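Local atomic coordinates of arfgap-like finger domain containing protein (Cryptosporidium parvum Iowa II, PDB entry 2OWA), a protein that probably stimulates GTP hydrolysis by ADP-ribosylation factor (Arf) GTPases through a zinc-binding ArfGAP domain, the part of the longer protein present here. Residues P34-C39 against G95-A100; T38-E43 against F54-C59; P47-L52 against S74-S79; N25-V30 against V90-G95. All blocks are in the same frame, centred on the assembly; numbering follows the deposited sequence.

In the fold
From the N terminus, helix 20-32 supplies N25-V30, and interaction 4 closes a long loop by packing it on helix 86-94. Just after helix 20-32, P34-C39 meets G95-A100 in interaction 1; the two contacts cross along the chain and share Gly95. Interaction 2 starts from the same part of the chain as interaction 1, sharing Thr38 and Cys39, but closes a short loop onto strand 56-58 around the zinc ion. Interaction 3 pairs strand 49-51 with strand 76-78; it crosses interaction 2 and lies wholly within the spans of interactions 1 and 4. Together they tie the three-stranded sheet to the zinc site and the helices.

Interaction 1: P34-C39 against G95-A100; sequences PENRTC and GGNGRA. With ZN (zinc ion), chain C.
Asn36 and Asn97 carry the polar part of this contact. Asn36 OD1 accepts the backbone N-H of Asn97 at 2.7 Å, an almost straight bond with an angle of 169° at the hydrogen, and the donor lies nearly along the C=O axis. Asn97 opens helix 97-107, where backbone N-H groups have no carbonyl of a preceding turn to bind, so a side chain brought in from the 34-36 turn does that work. Asparagine suits the place because its amide can also donate: ND2 of Asn36 binds Val30 O. The amide plane of Asn97 stands 85° from that of Asn36. Asn97 OD1 accepts from Phe57 N, and Asn97 ND2 lies 2.8 Å from Thr38 O.

The remaining contacts are close packing. Asn97 CB comes to 3.2 Å from Glu35 O, and Glu35 CB to 3.4 Å from Gly98 N. Glu35 CG rests 3.6 Å from Gly98 CA, an approach possible because glycine carries no side chain there. The chain of Glu35 then bends at chi2, and its OE1 forms a salt bridge with Arg101. Gly96, the N-cap residue, has a positive phi of 105°, a backbone shape that glycine adopts readily; its CA lies 3.5 Å from Asn36 OD1.

At the end of the loop segment, Cys39 turns away from the helix to bind zinc. The chemistry implies that two buried asparagines fix the start of helix 97-107 against the loop leading into the metal site: the Asn36 amide both accepts and donates, while Asn97 donates through its backbone N and accepts through OD1.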
loop_
_atom_site.group_PDB
_atom_site.type_symbol
_atom_site.label_atom_id
_atom_site.label_comp_id
_atom_site.label_asym_id
_atom_site.label_seq_id
_atom_site.Cartn_x
_atom_site.Cartn_y
_atom_site.Cartn_z
ATOM N N PRO A 34 1.115 3.274 -13.829
ATOM C CA PRO A 34 0.871 1.968 -14.475
ATOM C C PRO A 34 1.003 0.720 -13.587
ATOM O O PRO A 34 0.156 -0.182 -13.675
ATOM C CB PRO A 34 1.889 1.926 -15.627
ATOM C CG PRO A 34 2.716 3.142 -15.507
ATOM C CD PRO A 34 1.995 4.130 -14.642
ATOM N N GLU A 35 2.051 0.641 -12.765
ATOM C CA GLU A 35 2.163 -0.482 -11.823
ATOM C C GLU A 35 1.044 -0.541 -10.771
ATOM O O GLU A 35 0.766 -1.606 -10.268
ATOM C CB GLU A 35 3.536 -0.516 -11.133
ATOM C CG GLU A 35 4.695 -0.925 -12.058
ATOM C CD GLU A 35 4.587 -2.354 -12.590
ATOM O OE1 GLU A 35 4.519 -3.299 -11.759
ATOM O OE2 GLU A 35 4.574 -2.512 -13.845
ATOM N N ASN A 36 0.402 0.592 -10.464
ATOM C CA ASN A 36 -0.674 0.635 -9.454
ATOM C C ASN A 36 -2.071 0.315 -10.003
ATOM O O ASN A 36 -3.063 0.420 -9.275
ATOM C CB ASN A 36 -0.708 1.979 -8.737
ATOM C CG ASN A 36 0.507 2.219 -7.840
ATOM O OD1 ASN A 36 1.142 1.277 -7.346
ATOM N ND2 ASN A 36 0.804 3.487 -7.588
ATOM N N ARG A 37 -2.132 -0.090 -11.267
ATOM C CA ARG A 37 -3.416 -0.303 -11.968
ATOM C C ARG A 37 -3.876 -1.764 -11.979
ATOM O O ARG A 37 -4.915 -2.126 -12.517
ATOM C CB ARG A 37 -3.336 0.292 -13.372
ATOM C CG ARG A 37 -3.137 1.804 -13.327
ATOM C CD ARG A 37 -3.467 2.426 -14.631
ATOM N NE ARG A 37 -4.910 2.641 -14.821
ATOM C CZ ARG A 37 -5.431 3.153 -15.933
ATOM N NH1 ARG A 37 -4.624 3.487 -16.937
ATOM N NH2 ARG A 37 -6.748 3.319 -16.050
ATOM N N THR A 38 -3.106 -2.593 -11.309
ATOM C CA THR A 38 -3.486 -3.958 -11.080
ATOM C C THR A 38 -3.223 -4.281 -9.584
ATOM O O THR A 38 -2.271 -3.790 -9.015
ATOM C CB THR A 38 -2.682 -4.834 -12.036
ATOM O OG1 THR A 38 -2.984 -6.204 -11.801
ATOM C CG2 THR A 38 -1.201 -4.627 -11.850
ATOM N N CYS A 39 -4.087 -5.067 -8.949
ATOM C CA CYS A 39 -3.934 -5.379 -7.509
ATOM C C CYS A 39 -2.586 -6.054 -7.249
ATOM O O CYS A 39 -2.171 -6.925 -8.014
ATOM C CB CYS A 39 -5.061 -6.284 -7.054
ATOM S SG CYS A 39 -4.864 -7.103 -5.482
ATOM N N GLY A 95 6.277 4.703 -2.302
ATOM C CA GLY A 95 6.097 3.273 -2.477
ATOM C C GLY A 95 5.461 2.937 -3.822
ATOM O O GLY A 95 5.954 3.314 -4.885
ATOM N N GLY A 96 4.338 2.234 -3.781
ATOM C CA GLY A 96 3.666 1.815 -5.009
ATOM C C GLY A 96 3.879 0.343 -5.278
ATOM O O GLY A 96 4.800 -0.286 -4.725
ATOM N N ASN A 97 3.018 -0.224 -6.120
ATOM C CA ASN A 97 3.158 -1.631 -6.551
ATOM C C ASN A 97 4.459 -1.986 -7.270
ATOM O O ASN A 97 5.006 -3.042 -7.015
ATOM C CB ASN A 97 1.954 -2.079 -7.381
ATOM C CG ASN A 97 0.678 -2.174 -6.558
ATOM O OD1 ASN A 97 0.645 -1.787 -5.381
ATOM N ND2 ASN A 97 -0.406 -2.677 -7.191
ATOM N N GLY A 98 4.966 -1.110 -8.154
ATOM C CA GLY A 98 6.249 -1.367 -8.804
ATOM C C GLY A 98 7.476 -1.514 -7.892
ATOM O O GLY A 98 8.234 -2.493 -7.990
ATOM N N ARG A 99 7.711 -0.537 -7.023
ATOM C CA ARG A 99 8.797 -0.665 -6.049
ATOM C C ARG A 99 8.717 -1.948 -5.171
ATOM O O ARG A 99 9.750 -2.604 -4.927
ATOM C CB ARG A 99 8.818 0.568 -5.147
ATOM C CG ARG A 99 10.046 0.632 -4.275
ATOM C CD ARG A 99 10.122 1.922 -3.548
ATOM N NE ARG A 99 11.473 2.152 -3.028
ATOM C CZ ARG A 99 11.840 3.254 -2.368
ATOM N NH1 ARG A 99 10.973 4.245 -2.166
ATOM N NH2 ARG A 99 13.090 3.368 -1.929
ATOM N N ALA A 100 7.508 -2.259 -4.685
ATOM C CA ALA A 100 7.251 -3.459 -3.870
ATOM C C ALA A 100 7.472 -4.783 -4.651
ATOM O O ALA A 100 8.190 -5.675 -4.166
ATOM C CB ALA A 100 5.837 -3.417 -3.229
HETATM ZN ZN ZN C . -6.673 -8.698 -5.380
#

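Interaction 2: T38-E43 against F54-C59; sequences TCFDCE and FAVFIC. With ZN (zinc ion), chain C.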
loop_
_atom_site.group_PDB
_atom_site.type_symbol
_atom_site.label_atom_id
_atom_site.label_comp_id
_atom_site.label_asym_id
_atom_site.label_seq_id
_atom_site.Cartn_x
_atom_site.Cartn_y
_atom_site.Cartn_z
ATOM N N THR A 38 -3.106 -2.593 -11.309
ATOM C CA THR A 38 -3.486 -3.958 -11.080
ATOM C C THR A 38 -3.223 -4.281 -9.584
ATOM O O THR A 38 -2.271 -3.790 -9.015
ATOM C CB THR A 38 -2.682 -4.834 -12.036
ATOM O OG1 THR A 38 -2.984 -6.204 -11.801
ATOM C CG2 THR A 38 -1.201 -4.627 -11.850
ATOM N N CYS A 39 -4.087 -5.067 -8.949
ATOM C CA CYS A 39 -3.934 -5.379 -7.509
ATOM C C CYS A 39 -2.586 -6.054 -7.249
ATOM O O CYS A 39 -2.171 -6.925 -8.014
ATOM C CB CYS A 39 -5.061 -6.284 -7.054
ATOM S SG CYS A 39 -4.864 -7.103 -5.482
ATOM N N PHE A 40 -1.922 -5.670 -6.167
ATOM C CA PHE A 40 -0.612 -6.244 -5.833
ATOM C C PHE A 40 -0.682 -7.770 -5.624
ATOM O O PHE A 40 0.278 -8.483 -5.939
ATOM C CB PHE A 40 -0.010 -5.568 -4.580
ATOM C CG PHE A 40 1.428 -5.950 -4.319
ATOM C CD1 PHE A 40 2.454 -5.429 -5.109
ATOM C CD2 PHE A 40 1.754 -6.808 -3.284
ATOM C CE1 PHE A 40 3.804 -5.787 -4.886
ATOM C CE2 PHE A 40 3.124 -7.166 -3.050
ATOM C CZ PHE A 40 4.124 -6.638 -3.875
ATOM N N ASP A 41 -1.791 -8.263 -5.073
ATOM C CA ASP A 41 -1.912 -9.705 -4.773
ATOM C C ASP A 41 -2.452 -10.559 -5.926
ATOM O O ASP A 41 -1.923 -11.656 -6.183
ATOM C CB ASP A 41 -2.804 -9.940 -3.549
ATOM C CG ASP A 41 -2.214 -9.379 -2.268
ATOM O OD1 ASP A 41 -1.174 -8.675 -2.346
ATOM O OD2 ASP A 41 -2.808 -9.653 -1.189
ATOM N N CYS A 42 -3.492 -10.083 -6.620
ATOM C CA CYS A 42 -4.169 -10.933 -7.593
ATOM C C CYS A 42 -4.297 -10.367 -9.004
ATOM O O CYS A 42 -4.898 -11.003 -9.868
ATOM C CB CYS A 42 -5.551 -11.298 -7.079
ATOM S SG CYS A 42 -6.771 -10.020 -7.365
ATOM N N GLU A 43 -3.788 -9.164 -9.220
ATOM C CA GLU A 43 -3.837 -8.517 -10.526
ATOM C C GLU A 43 -5.239 -8.091 -11.087
ATOM O O GLU A 43 -5.332 -7.661 -12.245
ATOM C CB GLU A 43 -2.980 -9.291 -11.562
ATOM C CG GLU A 43 -1.541 -9.617 -11.056
ATOM C CD GLU A 43 -0.619 -10.210 -12.103
ATOM O OE1 GLU A 43 -0.971 -11.234 -12.744
ATOM O OE2 GLU A 43 0.503 -9.669 -12.281
ATOM N N PHE A 54 3.077 -1.752 3.282
ATOM C CA PHE A 54 3.933 -2.001 2.118
ATOM C C PHE A 54 3.736 -0.953 1.034
ATOM O O PHE A 54 4.341 -1.029 -0.021
ATOM C CB PHE A 54 3.656 -3.423 1.615
ATOM C CG PHE A 54 3.636 -4.420 2.726
ATOM C CD1 PHE A 54 4.825 -4.755 3.401
ATOM C CD2 PHE A 54 2.439 -5.000 3.136
ATOM C CE1 PHE A 54 4.813 -5.666 4.464
ATOM C CE2 PHE A 54 2.419 -5.900 4.178
ATOM C CZ PHE A 54 3.590 -6.242 4.835
ATOM N N ALA A 55 2.887 0.041 1.319
ATOM C CA ALA A 55 2.453 1.010 0.310
ATOM C C ALA A 55 2.075 0.322 -0.999
ATOM O O ALA A 55 2.551 0.689 -2.065
ATOM C CB ALA A 55 3.535 2.079 0.076
ATOM N N VAL A 56 1.220 -0.696 -0.926
ATOM C CA VAL A 56 0.721 -1.339 -2.134
ATOM C C VAL A 56 -0.792 -1.085 -2.278
ATOM O O VAL A 56 -1.497 -0.947 -1.283
ATOM C CB VAL A 56 1.035 -2.848 -2.185
ATOM C CG1 VAL A 56 2.604 -3.085 -2.305
ATOM C CG2 VAL A 56 0.473 -3.540 -0.956
ATOM N N PHE A 57 -1.260 -1.036 -3.521
ATOM C CA PHE A 57 -2.706 -1.015 -3.833
ATOM C C PHE A 57 -3.240 -2.411 -4.136
ATOM O O PHE A 57 -2.606 -3.170 -4.878
ATOM C CB PHE A 57 -3.004 -0.122 -5.029
ATOM C CG PHE A 57 -2.728 1.302 -4.774
ATOM C CD1 PHE A 57 -3.713 2.124 -4.256
ATOM C CD2 PHE A 57 -1.451 1.833 -5.037
ATOM C CE1 PHE A 57 -3.438 3.493 -3.996
ATOM C CE2 PHE A 57 -1.170 3.164 -4.792
ATOM C CZ PHE A 57 -2.167 4.008 -4.292
ATOM N N ILE A 58 -4.413 -2.711 -3.583
ATOM C CA ILE A 58 -5.011 -4.065 -3.620
ATOM C C ILE A 58 -6.524 -3.932 -3.860
ATOM O O ILE A 58 -7.070 -2.892 -3.574
ATOM C CB ILE A 58 -4.747 -4.834 -2.292
ATOM C CG1 ILE A 58 -5.219 -4.032 -1.046
ATOM C CG2 ILE A 58 -3.239 -5.292 -2.219
ATOM C CD1 ILE A 58 -5.032 -4.786 0.274
ATOM N N CYS A 59 -7.193 -4.986 -4.341
ATOM C CA CYS A 59 -8.599 -4.904 -4.666
ATOM C C CYS A 59 -9.475 -5.131 -3.429
ATOM O O CYS A 59 -8.992 -5.511 -2.357
ATOM C CB CYS A 59 -8.974 -5.901 -5.790
ATOM S SG CYS A 59 -8.785 -7.684 -5.369
HETATM ZN ZN ZN C . -6.673 -8.698 -5.380
#
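The four-cysteine zinc site draws three of its ligands from this contact, with Cys62 completing it. The zinc ion lies 2.4 Å from Cys39 SG, 2.4 Å from Cys42 SG and 2.3 Å from Cys59 SG. Cys39 SG is also gripped by backbone N-H groups: Cys42 N donates to it at 3.5 Å and 163°, and weak bonds come from Asp41 N and Cys59 N. These would help to spread the negative charge of a zinc-bound thiolate. The spacing Cys39-x2-Cys42-x16-Cys59-x2-Cys62 is that of the ArfGAP zinc finger, in which one CxxC pair sits in a tight turn and the other follows a strand and begins a helix. Here the turn is fastened to strand 56-58 by Phe40 N, which donates to Phe57 O at 2.9 Å. CG of Phe40 stands anti to its backbone N (chi1 -170°), and Val56 CG1 sits over the centre of one ring face in a CH-pi contact, 3.7 Å from the ring centroid. Phe40 CB meets Ile58 CG2 at 4.0 Å. That methyl also lies near OD1 of Asp41, whose carboxylate is buried and satisfied by Lys117, Tyr119 and His66.

Interaction 3: P47-L52 against S74-S79; sequences PTWLSL and SFVRSS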
loop_
_atom_site.group_PDB
_atom_site.type_symbol
_atom_site.label_atom_id
_atom_site.label_comp_id
_atom_site.label_asym_id
_atom_site.label_seq_id
_atom_site.Cartn_x
_atom_site.Cartn_y
_atom_site.Cartn_z
ATOM N N PRO A 47 -7.204 -1.389 -8.696
ATOM C CA PRO A 47 -7.461 -1.579 -7.263
ATOM C C PRO A 47 -7.538 -0.213 -6.544
ATOM O O PRO A 47 -6.817 0.734 -6.903
ATOM C CB PRO A 47 -6.229 -2.360 -6.792
ATOM C CG PRO A 47 -5.125 -1.834 -7.697
ATOM C CD PRO A 47 -5.811 -1.745 -9.050
ATOM N N THR A 48 -8.414 -0.103 -5.554
ATOM C CA THR A 48 -8.609 1.180 -4.880
ATOM C C THR A 48 -8.395 1.065 -3.385
ATOM O O THR A 48 -8.393 2.067 -2.688
ATOM C CB THR A 48 -10.020 1.793 -5.176
ATOM O OG1 THR A 48 -11.007 0.935 -4.623
ATOM C CG2 THR A 48 -10.243 1.917 -6.680
ATOM N N TRP A 49 -8.220 -0.149 -2.885
ATOM C CA TRP A 49 -7.832 -0.353 -1.499
ATOM C C TRP A 49 -6.310 -0.333 -1.407
ATOM O O TRP A 49 -5.623 -0.277 -2.430
ATOM C CB TRP A 49 -8.426 -1.657 -0.929
ATOM C CG TRP A 49 -9.866 -1.535 -0.719
ATOM C CD1 TRP A 49 -10.837 -1.532 -1.695
ATOM C CD2 TRP A 49 -10.553 -1.320 0.529
ATOM N NE1 TRP A 49 -12.068 -1.327 -1.129
ATOM C CE2 TRP A 49 -11.937 -1.222 0.228
ATOM C CE3 TRP A 49 -10.140 -1.201 1.866
ATOM C CZ2 TRP A 49 -12.917 -1.024 1.219
ATOM C CZ3 TRP A 49 -11.128 -1.005 2.873
ATOM C CH2 TRP A 49 -12.504 -0.913 2.525
ATOM N N LEU A 50 -5.786 -0.339 -0.185
ATOM C CA LEU A 50 -4.347 -0.269 0.002
ATOM C C LEU A 50 -3.869 -0.916 1.330
ATOM O O LEU A 50 -4.630 -1.036 2.288
ATOM C CB LEU A 50 -3.841 1.192 -0.205
ATOM C CG LEU A 50 -4.327 2.305 0.727
ATOM C CD1 LEU A 50 -3.478 2.277 2.012
ATOM C CD2 LEU A 50 -4.184 3.653 0.042
ATOM N N SER A 51 -2.623 -1.388 1.360
ATOM C CA SER A 51 -1.968 -1.694 2.652
ATOM C C SER A 51 -0.936 -0.581 2.846
ATOM O O SER A 51 0.009 -0.455 2.025
ATOM C CB SER A 51 -1.276 -3.062 2.628
ATOM O OG SER A 51 -0.505 -3.234 3.808
ATOM N N LEU A 52 -1.124 0.257 3.874
ATOM C CA LEU A 52 -0.159 1.312 4.114
ATOM C C LEU A 52 1.216 0.737 4.403
ATOM O O LEU A 52 2.194 1.289 3.953
ATOM C CB LEU A 52 -0.568 2.240 5.256
ATOM C CG LEU A 52 -1.434 3.410 4.773
ATOM C CD1 LEU A 52 -2.165 4.030 5.966
ATOM C CD2 LEU A 52 -0.612 4.469 3.943
ATOM N N SER A 74 -0.644 -6.059 8.214
ATOM C CA SER A 74 -1.053 -5.232 7.092
ATOM C C SER A 74 -2.158 -4.288 7.513
ATOM O O SER A 74 -3.166 -4.728 8.027
ATOM C CB SER A 74 -1.449 -6.115 5.900
ATOM O OG SER A 74 -1.953 -5.358 4.836
ATOM N N PHE A 75 -1.935 -2.988 7.309
ATOM C CA PHE A 75 -2.770 -1.892 7.825
ATOM C C PHE A 75 -3.517 -1.348 6.630
ATOM O O PHE A 75 -2.935 -0.684 5.781
ATOM C CB PHE A 75 -1.859 -0.813 8.457
ATOM C CG PHE A 75 -2.578 0.423 8.982
ATOM C CD1 PHE A 75 -2.776 0.611 10.339
ATOM C CD2 PHE A 75 -2.981 1.445 8.114
ATOM C CE1 PHE A 75 -3.396 1.761 10.838
ATOM C CE2 PHE A 75 -3.628 2.608 8.586
ATOM C CZ PHE A 75 -3.817 2.765 9.970
ATOM N N VAL A 76 -4.815 -1.624 6.581
ATOM C CA VAL A 76 -5.593 -1.532 5.340
ATOM C C VAL A 76 -6.496 -0.306 5.373
ATOM O O VAL A 76 -7.111 -0.023 6.396
ATOM C CB VAL A 76 -6.434 -2.836 5.123
ATOM C CG1 VAL A 76 -7.476 -2.683 4.012
ATOM C CG2 VAL A 76 -5.520 -4.010 4.893
ATOM N N ARG A 77 -6.530 0.413 4.251
ATOM C CA ARG A 77 -7.416 1.561 4.028
ATOM C C ARG A 77 -7.999 1.513 2.632
ATOM O O ARG A 77 -7.439 0.902 1.739
ATOM C CB ARG A 77 -6.649 2.908 4.172
ATOM C CG ARG A 77 -6.129 3.210 5.585
ATOM C CD ARG A 77 -7.344 3.384 6.476
ATOM N NE ARG A 77 -7.079 3.802 7.851
ATOM C CZ ARG A 77 -7.104 2.985 8.912
ATOM N NH1 ARG A 77 -7.291 1.659 8.773
ATOM N NH2 ARG A 77 -6.898 3.500 10.120
ATOM N N SER A 78 -9.123 2.198 2.457
ATOM C CA SER A 78 -9.682 2.436 1.154
ATOM C C SER A 78 -9.172 3.793 0.657
ATOM O O SER A 78 -9.388 4.813 1.328
ATOM C CB SER A 78 -11.206 2.463 1.278
ATOM O OG SER A 78 -11.735 2.926 0.066
ATOM N N SER A 79 -8.503 3.832 -0.500
ATOM C CA SER A 79 -8.007 5.124 -1.003
ATOM C C SER A 79 -9.119 6.112 -1.403
ATOM O O SER A 79 -8.919 7.321 -1.415
ATOM C CB SER A 79 -6.950 4.944 -2.114
ATOM O OG SER A 79 -7.525 4.561 -3.349
#
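Trp49 reaches over the backbone of strand 76-78, and its side chain can be followed outward atom by atom. CB passes 3.8 Å from Arg77 O. CG is anti to the carbonyl carbon (chi1 -72°); beyond it the indole lies across the neighbouring strand. CD2 meets Ser78 CA at 3.9 Å. CE3 comes to 3.4 Å from Arg77 O and 3.7 Å from Val76 CG1. Farther out, CZ3 and CH2 spread beneath Ser78 CB, which lies over the six-membered ring in a CH-pi contact, 3.6 Å from its centroid. The small serine lets the broad ring settle this closely.

The strands themselves pair antiparallel. Leu50 and Arg77 exchange N-H...O bonds, and Leu52 N donates to Phe75 O. Thr48 O receives both N and OG of Ser79. Ser51 OG and Ser74 OG share a hydrogen bond of 2.8 Å, and Ser74 OG also hydrogen-bonds His66 ND1, while Leu52 CD1 presses to 3.3 Å from Phe75 CE2.

Strand 49-51 is the central strand, with strand 56-58 on its other side. Trp49 and Val76 pack against helix 60-67, where Arg67 makes a cation-pi contact with the indole; on the opposite face, Leu50 meets Phe27 of helix 20-32.

Interaction 4: N25-V30 against V90-G95; sequences NFFQIV and VRMDIG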
loop_
_atom_site.group_PDB
_atom_site.type_symbol
_atom_site.label_atom_id
_atom_site.label_comp_id
_atom_site.label_asym_id
_atom_site.label_seq_id
_atom_site.Cartn_x
_atom_site.Cartn_y
_atom_site.Cartn_z
ATOM N N ASN A 25 -7.473 14.152 -5.122
ATOM C CA ASN A 25 -6.516 14.607 -6.111
ATOM C C ASN A 25 -5.201 13.833 -6.043
ATOM O O ASN A 25 -4.606 13.507 -7.100
ATOM C CB ASN A 25 -6.244 16.111 -5.933
ATOM C CG ASN A 25 -7.471 16.962 -6.271
ATOM O OD1 ASN A 25 -8.484 16.436 -6.781
ATOM N ND2 ASN A 25 -7.388 18.269 -6.011
ATOM N N PHE A 26 -4.737 13.542 -4.823
ATOM C CA PHE A 26 -3.489 12.738 -4.677
ATOM C C PHE A 26 -3.678 11.303 -5.239
ATOM O O PHE A 26 -2.914 10.849 -6.077
ATOM C CB PHE A 26 -3.074 12.652 -3.214
ATOM C CG PHE A 26 -1.953 11.690 -2.964
ATOM C CD1 PHE A 26 -0.639 12.064 -3.212
ATOM C CD2 PHE A 26 -2.221 10.376 -2.554
ATOM C CE1 PHE A 26 0.426 11.156 -2.982
ATOM C CE2 PHE A 26 -1.191 9.475 -2.337
ATOM C CZ PHE A 26 0.129 9.852 -2.565
ATOM N N PHE A 27 -4.663 10.578 -4.734
ATOM C CA PHE A 27 -4.820 9.160 -5.117
ATOM C C PHE A 27 -5.247 8.923 -6.570
ATOM O O PHE A 27 -4.934 7.906 -7.159
ATOM C CB PHE A 27 -5.754 8.449 -4.160
ATOM C CG PHE A 27 -5.090 8.029 -2.879
ATOM C CD1 PHE A 27 -3.992 7.167 -2.894
ATOM C CD2 PHE A 27 -5.564 8.474 -1.662
ATOM C CE1 PHE A 27 -3.398 6.779 -1.729
ATOM C CE2 PHE A 27 -4.963 8.058 -0.470
ATOM C CZ PHE A 27 -3.877 7.242 -0.508
ATOM N N GLN A 28 -5.964 9.871 -7.150
ATOM C CA GLN A 28 -6.354 9.751 -8.545
ATOM C C GLN A 28 -5.098 9.660 -9.421
ATOM O O GLN A 28 -5.011 8.829 -10.330
ATOM C CB GLN A 28 -7.214 10.942 -8.930
ATOM C CG GLN A 28 -8.669 10.777 -8.555
ATOM C CD GLN A 28 -9.392 12.123 -8.395
ATOM O OE1 GLN A 28 -8.983 13.136 -8.976
ATOM N NE2 GLN A 28 -10.445 12.133 -7.577
ATOM N N ILE A 29 -4.107 10.474 -9.105
ATOM C CA ILE A 29 -2.831 10.424 -9.789
ATOM C C ILE A 29 -2.048 9.179 -9.458
ATOM O O ILE A 29 -1.617 8.459 -10.350
ATOM C CB ILE A 29 -1.948 11.635 -9.436
ATOM C CG1 ILE A 29 -2.627 12.936 -9.852
ATOM C CG2 ILE A 29 -0.570 11.481 -10.070
ATOM C CD1 ILE A 29 -3.139 12.911 -11.248
ATOM N N VAL A 30 -1.862 8.922 -8.170
ATOM C CA VAL A 30 -0.974 7.835 -7.776
ATOM C C VAL A 30 -1.547 6.469 -8.232
ATOM O O VAL A 30 -0.811 5.614 -8.638
ATOM C CB VAL A 30 -0.608 7.928 -6.287
ATOM C CG1 VAL A 30 0.129 6.691 -5.839
ATOM C CG2 VAL A 30 0.255 9.191 -6.059
ATOM N N VAL A 90 2.567 10.660 1.596
ATOM C CA VAL A 90 3.980 10.649 1.149
ATOM C C VAL A 90 4.444 9.204 1.013
ATOM O O VAL A 90 5.164 8.854 0.063
ATOM C CB VAL A 90 4.883 11.371 2.152
ATOM C CG1 VAL A 90 6.398 11.235 1.734
ATOM C CG2 VAL A 90 4.428 12.849 2.321
ATOM N N ARG A 91 4.045 8.372 1.981
ATOM C CA ARG A 91 4.430 6.966 2.019
ATOM C C ARG A 91 3.923 6.225 0.791
ATOM O O ARG A 91 4.679 5.500 0.163
ATOM C CB ARG A 91 3.950 6.257 3.314
ATOM C CG ARG A 91 4.306 4.761 3.335
ATOM C CD ARG A 91 3.823 4.084 4.598
ATOM N NE ARG A 91 4.417 2.767 4.826
ATOM C CZ ARG A 91 5.511 2.560 5.560
ATOM N NH1 ARG A 91 6.136 3.583 6.135
ATOM N NH2 ARG A 91 5.974 1.333 5.752
ATOM N N MET A 92 2.655 6.436 0.431
ATOM C CA MET A 92 2.099 5.875 -0.771
ATOM C C MET A 92 2.812 6.368 -2.043
ATOM O O MET A 92 2.946 5.636 -3.011
ATOM C CB MET A 92 0.596 6.187 -0.837
ATOM C CG MET A 92 -0.269 5.408 0.173
ATOM S SD MET A 92 0.024 3.641 0.356
ATOM C CE MET A 92 -0.419 3.039 -1.259
ATOM N N ASP A 93 3.279 7.613 -1.993
ATOM C CA ASP A 93 3.902 8.282 -3.113
ATOM C C ASP A 93 5.285 7.682 -3.372
ATOM O O ASP A 93 5.630 7.406 -4.534
ATOM C CB ASP A 93 4.012 9.786 -2.826
ATOM C CG ASP A 93 4.333 10.612 -4.086
ATOM O OD1 ASP A 93 4.522 10.031 -5.185
ATOM O OD2 ASP A 93 4.409 11.867 -3.957
ATOM N N ILE A 94 6.054 7.441 -2.306
ATOM C CA ILE A 94 7.413 6.847 -2.473
ATOM C C ILE A 94 7.408 5.326 -2.640
ATOM O O ILE A 94 8.422 4.737 -3.068
ATOM C CB ILE A 94 8.401 7.262 -1.352
ATOM C CG1 ILE A 94 7.915 6.784 0.022
ATOM C CG2 ILE A 94 8.635 8.765 -1.349
ATOM C CD1 ILE A 94 8.621 5.600 0.521
ATOM N N GLY A 95 6.277 4.703 -2.302
ATOM C CA GLY A 95 6.097 3.273 -2.477
ATOM C C GLY A 95 5.461 2.937 -3.822
ATOM O O GLY A 95 5.954 3.314 -4.885
#
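Phe26, Phe27 and Val30 of helix 20-32 face Met92 and Asp93 of helix 86-94. The rings make contact through their edges. Phe26 brings CE2 to 4.0 Å from Met92 CB, and its CE1 to 3.8 Å from Asp93 CB. Phe27 CE1 meets Met92 CG at 3.9 Å, the two side chains crossing at about a right angle. Val30 CG1 adds a looser approach, 4.1 Å from Met92 O. Long, flat phenylalanines suit this place because they bridge much of the distance between the axes of the two helix segments, which run 10.9 Å apart and nearly parallel, 13° between their directions.

Within helix 20-32 the side chains stack on one another. Val30 CG2 lies over one face of the Phe26 ring, and Phe26 CD2 stands 3.6 Å above the centre of the Phe27 ring. One face of each ring is thus covered within its own helix, and the edge meets helix 86-94.

Met92 is bent at chi2 and chi3; its sulfur and terminal methyl end against Leu52, Ala55 and Phe57, as a flexible thioether readily can. The charged group at the interface, Asp93, has its carboxylate in a salt bridge with Arg33, just past helix 20-32.

Phe27, Val30 and Met92 all reach Phe57. The arrangement is that of two side-by-side helices packed on one face of the small antiparallel sheet in the ArfGAP fold, away from the zinc ion.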